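Local structure of hypoxanthine-guanine phosphoribosyltransferase (Thermus thermophilus, 3ACD) at residues Pro11-Val23 with Leu147-Tyr159. The protein probably catalyses the transfer of a phosphoribosyl group from 5-phospho-alpha-D-ribose 1-diphosphate to hypoxanthine or guanine, giving IMP or GMP in magnesium-dependent purine salvage. Residues are numbered along the deposited sequence; the frame is centred on the assembly and turned at random.
Sequences PVQISAEAIKKRV and LGFEIEDAYVYGY. With IMP (inosinic acid), chain B.
The ring of F149 lies between two aliphatic groups, with R22 CG over one face and I14 CG2 over the other, the latter 4.1 Å from the ring centroid. The backbone oxygen A18 O meets the ring edge at CZ. With CG trans to the amide nitrogen (chi1 -174°) and a bend at chi2, the R22 chain runs over this ring before its guanidinium reaches the corner the chain makes at G148. There R22 NE donates to G148 O (3.0 Å) on a lone pair in the carbonyl plane, and R22 NH2 donates to L147 O (2.8 Å), nearly in line with the carbonyl bond; E25 holds NH1 in a salt bridge. One turn earlier, I19 CG2 sits over a face of Y159, 3.5 Å from Y159 CZ, and the Y159 hydroxyl is hydrogen-bonded to D54. S15 N-caps this helix, its OG accepting from A18 N (3.0 Å). In the preceding loop, V12 CG1 packs on V156 CG1 (3.9 Å) and V12 CG2 on A154 CB. V156 also faces the purine: its N donates to IMP O6 (3.0 Å) and its O accepts from IMP N1 (2.6 Å), with N1 over a face of Y155. Helix 16-33 thus packs on strand 146-150 of the type I phosphoribosyltransferase core, while 11-14 with 154-157 is consistent with the hood over the base.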
loop_
_atom_site.group_PDB
_atom_site.type_symbol
_atom_site.label_atom_id
_atom_site.label_comp_id
_atom_site.label_asym_id
_atom_site.label_seq_id
_atom_site.Cartn_x
_atom_site.Cartn_y
_atom_site.Cartn_z
ATOM N N PRO A 11 -23.107 10.224 -7.137
ATOM C CA PRO A 11 -23.363 9.624 -8.449
ATOM C C PRO A 11 -22.410 8.512 -8.888
ATOM O O PRO A 11 -22.761 7.698 -9.740
ATOM C CB PRO A 11 -23.305 10.827 -9.382
ATOM C CG PRO A 11 -22.233 11.655 -8.754
ATOM C CD PRO A 11 -22.602 11.602 -7.286
ATOM N N VAL A 12 -21.209 8.481 -8.319
ATOM C CA VAL A 12 -20.225 7.464 -8.683
ATOM C C VAL A 12 -20.161 6.329 -7.665
ATOM O O VAL A 12 -19.967 6.560 -6.471
ATOM C CB VAL A 12 -18.821 8.090 -8.829
ATOM C CG1 VAL A 12 -17.795 7.012 -9.168
ATOM C CG2 VAL A 12 -18.851 9.155 -9.918
ATOM N N GLN A 13 -20.329 5.104 -8.153
ATOM C CA GLN A 13 -20.297 3.913 -7.317
ATOM C C GLN A 13 -19.630 2.786 -8.106
ATOM O O GLN A 13 -20.097 2.421 -9.187
ATOM C CB GLN A 13 -21.725 3.486 -6.946
ATOM C CG GLN A 13 -22.609 4.578 -6.334
ATOM C CD GLN A 13 -22.172 5.001 -4.942
ATOM O OE1 GLN A 13 -21.563 4.224 -4.204
ATOM N NE2 GLN A 13 -22.502 6.234 -4.568
ATOM N N ILE A 14 -18.538 2.241 -7.576
ATOM C CA ILE A 14 -17.833 1.154 -8.253
ATOM C C ILE A 14 -17.538 0.061 -7.230
ATOM O O ILE A 14 -16.808 0.285 -6.261
ATOM C CB ILE A 14 -16.508 1.646 -8.883
ATOM C CG1 ILE A 14 -16.749 2.948 -9.654
ATOM C CG2 ILE A 14 -15.970 0.594 -9.837
ATOM C CD1 ILE A 14 -15.496 3.533 -10.293
ATOM N N SER A 15 -18.104 -1.122 -7.452
ATOM C CA SER A 15 -17.941 -2.237 -6.524
ATOM C C SER A 15 -16.536 -2.811 -6.441
ATOM O O SER A 15 -15.726 -2.656 -7.353
ATOM C CB SER A 15 -18.902 -3.371 -6.882
ATOM O OG SER A 15 -18.506 -4.016 -8.081
ATOM N N ALA A 16 -16.265 -3.498 -5.336
ATOM C CA ALA A 16 -14.968 -4.125 -5.130
ATOM C C ALA A 16 -14.730 -5.137 -6.242
ATOM O O ALA A 16 -13.606 -5.311 -6.702
ATOM C CB ALA A 16 -14.930 -4.817 -3.771
ATOM N N GLU A 17 -15.800 -5.801 -6.672
ATOM C CA GLU A 17 -15.703 -6.797 -7.731
ATOM C C GLU A 17 -15.332 -6.162 -9.066
ATOM O O GLU A 17 -14.487 -6.685 -9.798
ATOM C CB GLU A 17 -17.030 -7.547 -7.877
ATOM C CG GLU A 17 -17.450 -8.308 -6.634
ATOM C CD GLU A 17 -18.783 -9.011 -6.804
ATOM O OE1 GLU A 17 -19.797 -8.317 -7.034
ATOM O OE2 GLU A 17 -18.815 -10.257 -6.711
ATOM N N ALA A 18 -15.974 -5.042 -9.387
ATOM C CA ALA A 18 -15.695 -4.343 -10.637
ATOM C C ALA A 18 -14.258 -3.829 -10.628
ATOM O O ALA A 18 -13.562 -3.877 -11.643
ATOM C CB ALA A 18 -16.664 -3.180 -10.815
ATOM N N ILE A 19 -13.821 -3.335 -9.473
ATOM C CA ILE A 19 -12.463 -2.822 -9.337
ATOM C C ILE A 19 -11.459 -3.960 -9.482
ATOM O O ILE A 19 -10.451 -3.827 -10.180
ATOM C CB ILE A 19 -12.248 -2.132 -7.965
ATOM C CG1 ILE A 19 -13.160 -0.904 -7.852
ATOM C CG2 ILE A 19 -10.783 -1.706 -7.818
ATOM C CD1 ILE A 19 -13.097 -0.197 -6.512
ATOM N N LYS A 20 -11.737 -5.085 -8.830
ATOM C CA LYS A 20 -10.835 -6.229 -8.903
ATOM C C LYS A 20 -10.612 -6.677 -10.343
ATOM O O LYS A 20 -9.475 -6.893 -10.768
ATOM C CB LYS A 20 -11.386 -7.399 -8.081
ATOM C CG LYS A 20 -10.498 -8.640 -8.122
ATOM C CD LYS A 20 -11.072 -9.782 -7.288
ATOM C CE LYS A 20 -10.199 -11.028 -7.400
ATOM N NZ LYS A 20 -10.787 -12.198 -6.692
ATOM N N LYS A 21 -11.701 -6.815 -11.094
ATOM C CA LYS A 21 -11.617 -7.237 -12.485
ATOM C C LYS A 21 -10.835 -6.252 -13.348
ATOM O O LYS A 21 -10.006 -6.657 -14.157
ATOM C CB LYS A 21 -13.021 -7.417 -13.074
ATOM C CG LYS A 21 -13.683 -8.744 -12.737
ATOM C CD LYS A 21 -12.937 -9.905 -13.381
ATOM C CE LYS A 21 -13.605 -11.240 -13.080
ATOM N NZ LYS A 21 -14.998 -11.314 -13.605
ATOM N N ARG A 22 -11.098 -4.963 -13.178
ATOM C CA ARG A 22 -10.406 -3.949 -13.964
ATOM C C ARG A 22 -8.911 -3.905 -13.654
ATOM O O ARG A 22 -8.078 -3.811 -14.560
ATOM C CB ARG A 22 -11.034 -2.574 -13.717
ATOM C CG ARG A 22 -10.469 -1.467 -14.601
ATOM C CD ARG A 22 -10.557 -1.839 -16.076
ATOM N NE ARG A 22 -9.959 -0.823 -16.939
ATOM C CZ ARG A 22 -9.424 -1.078 -18.126
ATOM N NH1 ARG A 22 -9.414 -2.319 -18.594
ATOM N NH2 ARG A 22 -8.887 -0.097 -18.843
ATOM N N VAL A 23 -8.569 -3.969 -12.373
ATOM C CA VAL A 23 -7.169 -3.941 -11.971
ATOM C C VAL A 23 -6.427 -5.143 -12.545
ATOM O O VAL A 23 -5.288 -5.023 -12.993
ATOM C CB VAL A 23 -7.048 -3.909 -10.430
ATOM C CG1 VAL A 23 -5.587 -4.052 -10.005
ATOM C CG2 VAL A 23 -7.613 -2.599 -9.907
ATOM N N LEU A 147 -5.729 3.252 -17.519
ATOM C CA LEU A 147 -6.791 3.853 -16.728
ATOM C C LEU A 147 -7.832 2.841 -16.288
ATOM O O LEU A 147 -8.319 2.045 -17.088
ATOM C CB LEU A 147 -7.476 4.958 -17.535
ATOM C CG LEU A 147 -8.677 5.624 -16.862
ATOM C CD1 LEU A 147 -8.227 6.326 -15.585
ATOM C CD2 LEU A 147 -9.324 6.614 -17.829
ATOM N N GLY A 148 -8.177 2.878 -15.008
ATOM C CA GLY A 148 -9.180 1.962 -14.510
ATOM C C GLY A 148 -10.554 2.375 -15.005
ATOM O O GLY A 148 -11.196 1.650 -15.771
ATOM N N PHE A 149 -10.997 3.556 -14.588
ATOM C CA PHE A 149 -12.322 4.046 -14.962
ATOM C C PHE A 149 -12.367 5.551 -15.202
ATOM O O PHE A 149 -11.779 6.328 -14.446
ATOM C CB PHE A 149 -13.323 3.738 -13.842
ATOM C CG PHE A 149 -13.365 2.296 -13.428
ATOM C CD1 PHE A 149 -14.224 1.399 -14.058
ATOM C CD2 PHE A 149 -12.555 1.837 -12.392
ATOM C CE1 PHE A 149 -14.277 0.061 -13.657
ATOM C CE2 PHE A 149 -12.600 0.503 -11.986
ATOM C CZ PHE A 149 -13.463 -0.385 -12.619
ATOM N N GLU A 150 -13.075 5.965 -16.248
ATOM C CA GLU A 150 -13.246 7.388 -16.500
ATOM C C GLU A 150 -14.586 7.707 -15.847
ATOM O O GLU A 150 -15.576 7.014 -16.089
ATOM C CB GLU A 150 -13.309 7.688 -17.996
ATOM C CG GLU A 150 -13.597 9.148 -18.293
ATOM C CD GLU A 150 -13.626 9.442 -19.773
ATOM O OE1 GLU A 150 -12.541 9.563 -20.379
ATOM O OE2 GLU A 150 -14.740 9.535 -20.330
ATOM N N ILE A 151 -14.625 8.741 -15.015
ATOM C CA ILE A 151 -15.863 9.087 -14.324
ATOM C C ILE A 151 -16.274 10.545 -14.459
ATOM O O ILE A 151 -15.487 11.397 -14.874
ATOM C CB ILE A 151 -15.762 8.769 -12.812
ATOM C CG1 ILE A 151 -14.670 9.632 -12.171
ATOM C CG2 ILE A 151 -15.447 7.292 -12.610
ATOM C CD1 ILE A 151 -14.608 9.546 -10.651
ATOM N N GLU A 152 -17.527 10.817 -14.105
ATOM C CA GLU A 152 -18.061 12.167 -14.149
ATOM C C GLU A 152 -17.463 12.943 -12.979
ATOM O O GLU A 152 -16.846 12.359 -12.084
ATOM C CB GLU A 152 -19.586 12.147 -14.022
ATOM C CG GLU A 152 -20.091 11.557 -12.714
ATOM C CD GLU A 152 -21.601 11.649 -12.570
ATOM O OE1 GLU A 152 -22.126 12.782 -12.506
ATOM O OE2 GLU A 152 -22.261 10.590 -12.521
ATOM N N ASP A 153 -17.660 14.255 -12.990
ATOM C CA ASP A 153 -17.146 15.121 -11.939
ATOM C C ASP A 153 -17.880 14.893 -10.619
ATOM O O ASP A 153 -19.057 15.224 -10.483
ATOM C CB ASP A 153 -17.277 16.582 -12.379
ATOM C CG ASP A 153 -16.792 17.560 -11.330
ATOM O OD1 ASP A 153 -16.016 17.157 -10.439
ATOM O OD2 ASP A 153 -17.178 18.744 -11.410
ATOM N N ALA A 154 -17.172 14.316 -9.652
ATOM C CA ALA A 154 -17.731 14.045 -8.332
ATOM C C ALA A 154 -16.594 13.746 -7.360
ATOM O O ALA A 154 -15.524 13.299 -7.777
ATOM C CB ALA A 154 -18.683 12.851 -8.400
ATOM N N TYR A 155 -16.809 14.008 -6.073
ATOM C CA TYR A 155 -15.770 13.711 -5.095
ATOM C C TYR A 155 -15.949 12.262 -4.677
ATOM O O TYR A 155 -16.955 11.905 -4.058
ATOM C CB TYR A 155 -15.871 14.591 -3.850
ATOM C CG TYR A 155 -14.677 14.393 -2.938
ATOM C CD1 TYR A 155 -13.471 15.038 -3.198
ATOM C CD2 TYR A 155 -14.722 13.485 -1.878
ATOM C CE1 TYR A 155 -12.336 14.783 -2.439
ATOM C CE2 TYR A 155 -13.588 13.219 -1.108
ATOM C CZ TYR A 155 -12.398 13.872 -1.399
ATOM O OH TYR A 155 -11.255 13.596 -0.680
ATOM N N VAL A 156 -14.972 11.431 -5.018
ATOM C CA VAL A 156 -15.030 10.017 -4.689
ATOM C C VAL A 156 -14.116 9.669 -3.517
ATOM O O VAL A 156 -13.213 10.427 -3.163
ATOM C CB VAL A 156 -14.627 9.148 -5.906
ATOM C CG1 VAL A 156 -15.579 9.404 -7.070
ATOM C CG2 VAL A 156 -13.191 9.458 -6.322
ATOM N N TYR A 157 -14.362 8.515 -2.910
ATOM C CA TYR A 157 -13.539 8.063 -1.802
ATOM C C TYR A 157 -13.670 6.555 -1.649
ATOM O O TYR A 157 -14.533 5.933 -2.272
ATOM C CB TYR A 157 -13.915 8.804 -0.507
ATOM C CG TYR A 157 -15.342 8.619 -0.044
ATOM C CD1 TYR A 157 -15.673 7.633 0.884
ATOM C CD2 TYR A 157 -16.363 9.442 -0.525
ATOM C CE1 TYR A 157 -16.988 7.473 1.327
ATOM C CE2 TYR A 157 -17.679 9.287 -0.092
ATOM C CZ TYR A 157 -17.984 8.301 0.833
ATOM O OH TYR A 157 -19.285 8.144 1.257
ATOM N N GLY A 158 -12.790 5.975 -0.839
ATOM C CA GLY A 158 -12.780 4.539 -0.642
ATOM C C GLY A 158 -11.633 3.944 -1.442
ATOM O O GLY A 158 -11.028 4.635 -2.262
ATOM N N TYR A 159 -11.321 2.674 -1.198
ATOM C CA TYR A 159 -10.250 1.987 -1.918
ATOM C C TYR A 159 -8.962 2.825 -1.917
ATOM O O TYR A 159 -8.325 3.008 -2.958
ATOM C CB TYR A 159 -10.701 1.704 -3.362
ATOM C CG TYR A 159 -9.856 0.691 -4.114
ATOM C CD1 TYR A 159 -9.991 -0.683 -3.878
ATOM C CD2 TYR A 159 -8.916 1.106 -5.055
ATOM C CE1 TYR A 159 -9.205 -1.615 -4.571
ATOM C CE2 TYR A 159 -8.128 0.189 -5.745
ATOM C CZ TYR A 159 -8.273 -1.167 -5.501
ATOM O OH TYR A 159 -7.473 -2.061 -6.181
HETATM P P IMP B . -5.097 16.865 -9.375
HETATM O O1P IMP B . -6.127 17.922 -9.462
HETATM O O2P IMP B . -3.649 17.544 -9.265
HETATM O O3P IMP B . -5.171 15.936 -10.690
HETATM O "O5'" IMP B . -5.405 15.968 -8.061
HETATM C "C5'" IMP B . -4.313 15.391 -7.348
HETATM C "C4'" IMP B . -4.797 14.636 -6.108
HETATM O "O4'" IMP B . -6.069 15.173 -5.633
HETATM C "C3'" IMP B . -5.140 13.171 -6.462
HETATM O "O3'" IMP B . -3.971 12.351 -6.515
HETATM C "C2'" IMP B . -6.047 12.797 -5.278
HETATM O "O2'" IMP B . -5.277 12.388 -4.142
HETATM C "C1'" IMP B . -6.796 14.108 -4.986
HETATM N N9 IMP B . -8.179 14.006 -5.510
HETATM C C8 IMP B . -8.689 14.591 -6.647
HETATM N N7 IMP B . -9.949 14.271 -6.791
HETATM C C5 IMP B . -10.317 13.466 -5.773
HETATM C C6 IMP B . -11.532 12.810 -5.389
HETATM O O6 IMP B . -12.541 12.917 -6.066
HETATM N N1 IMP B . -11.530 12.046 -4.247
HETATM C C2 IMP B . -10.393 11.916 -3.480
HETATM N N3 IMP B . -9.272 12.516 -3.817
HETATM C C4 IMP B . -9.185 13.287 -4.937
#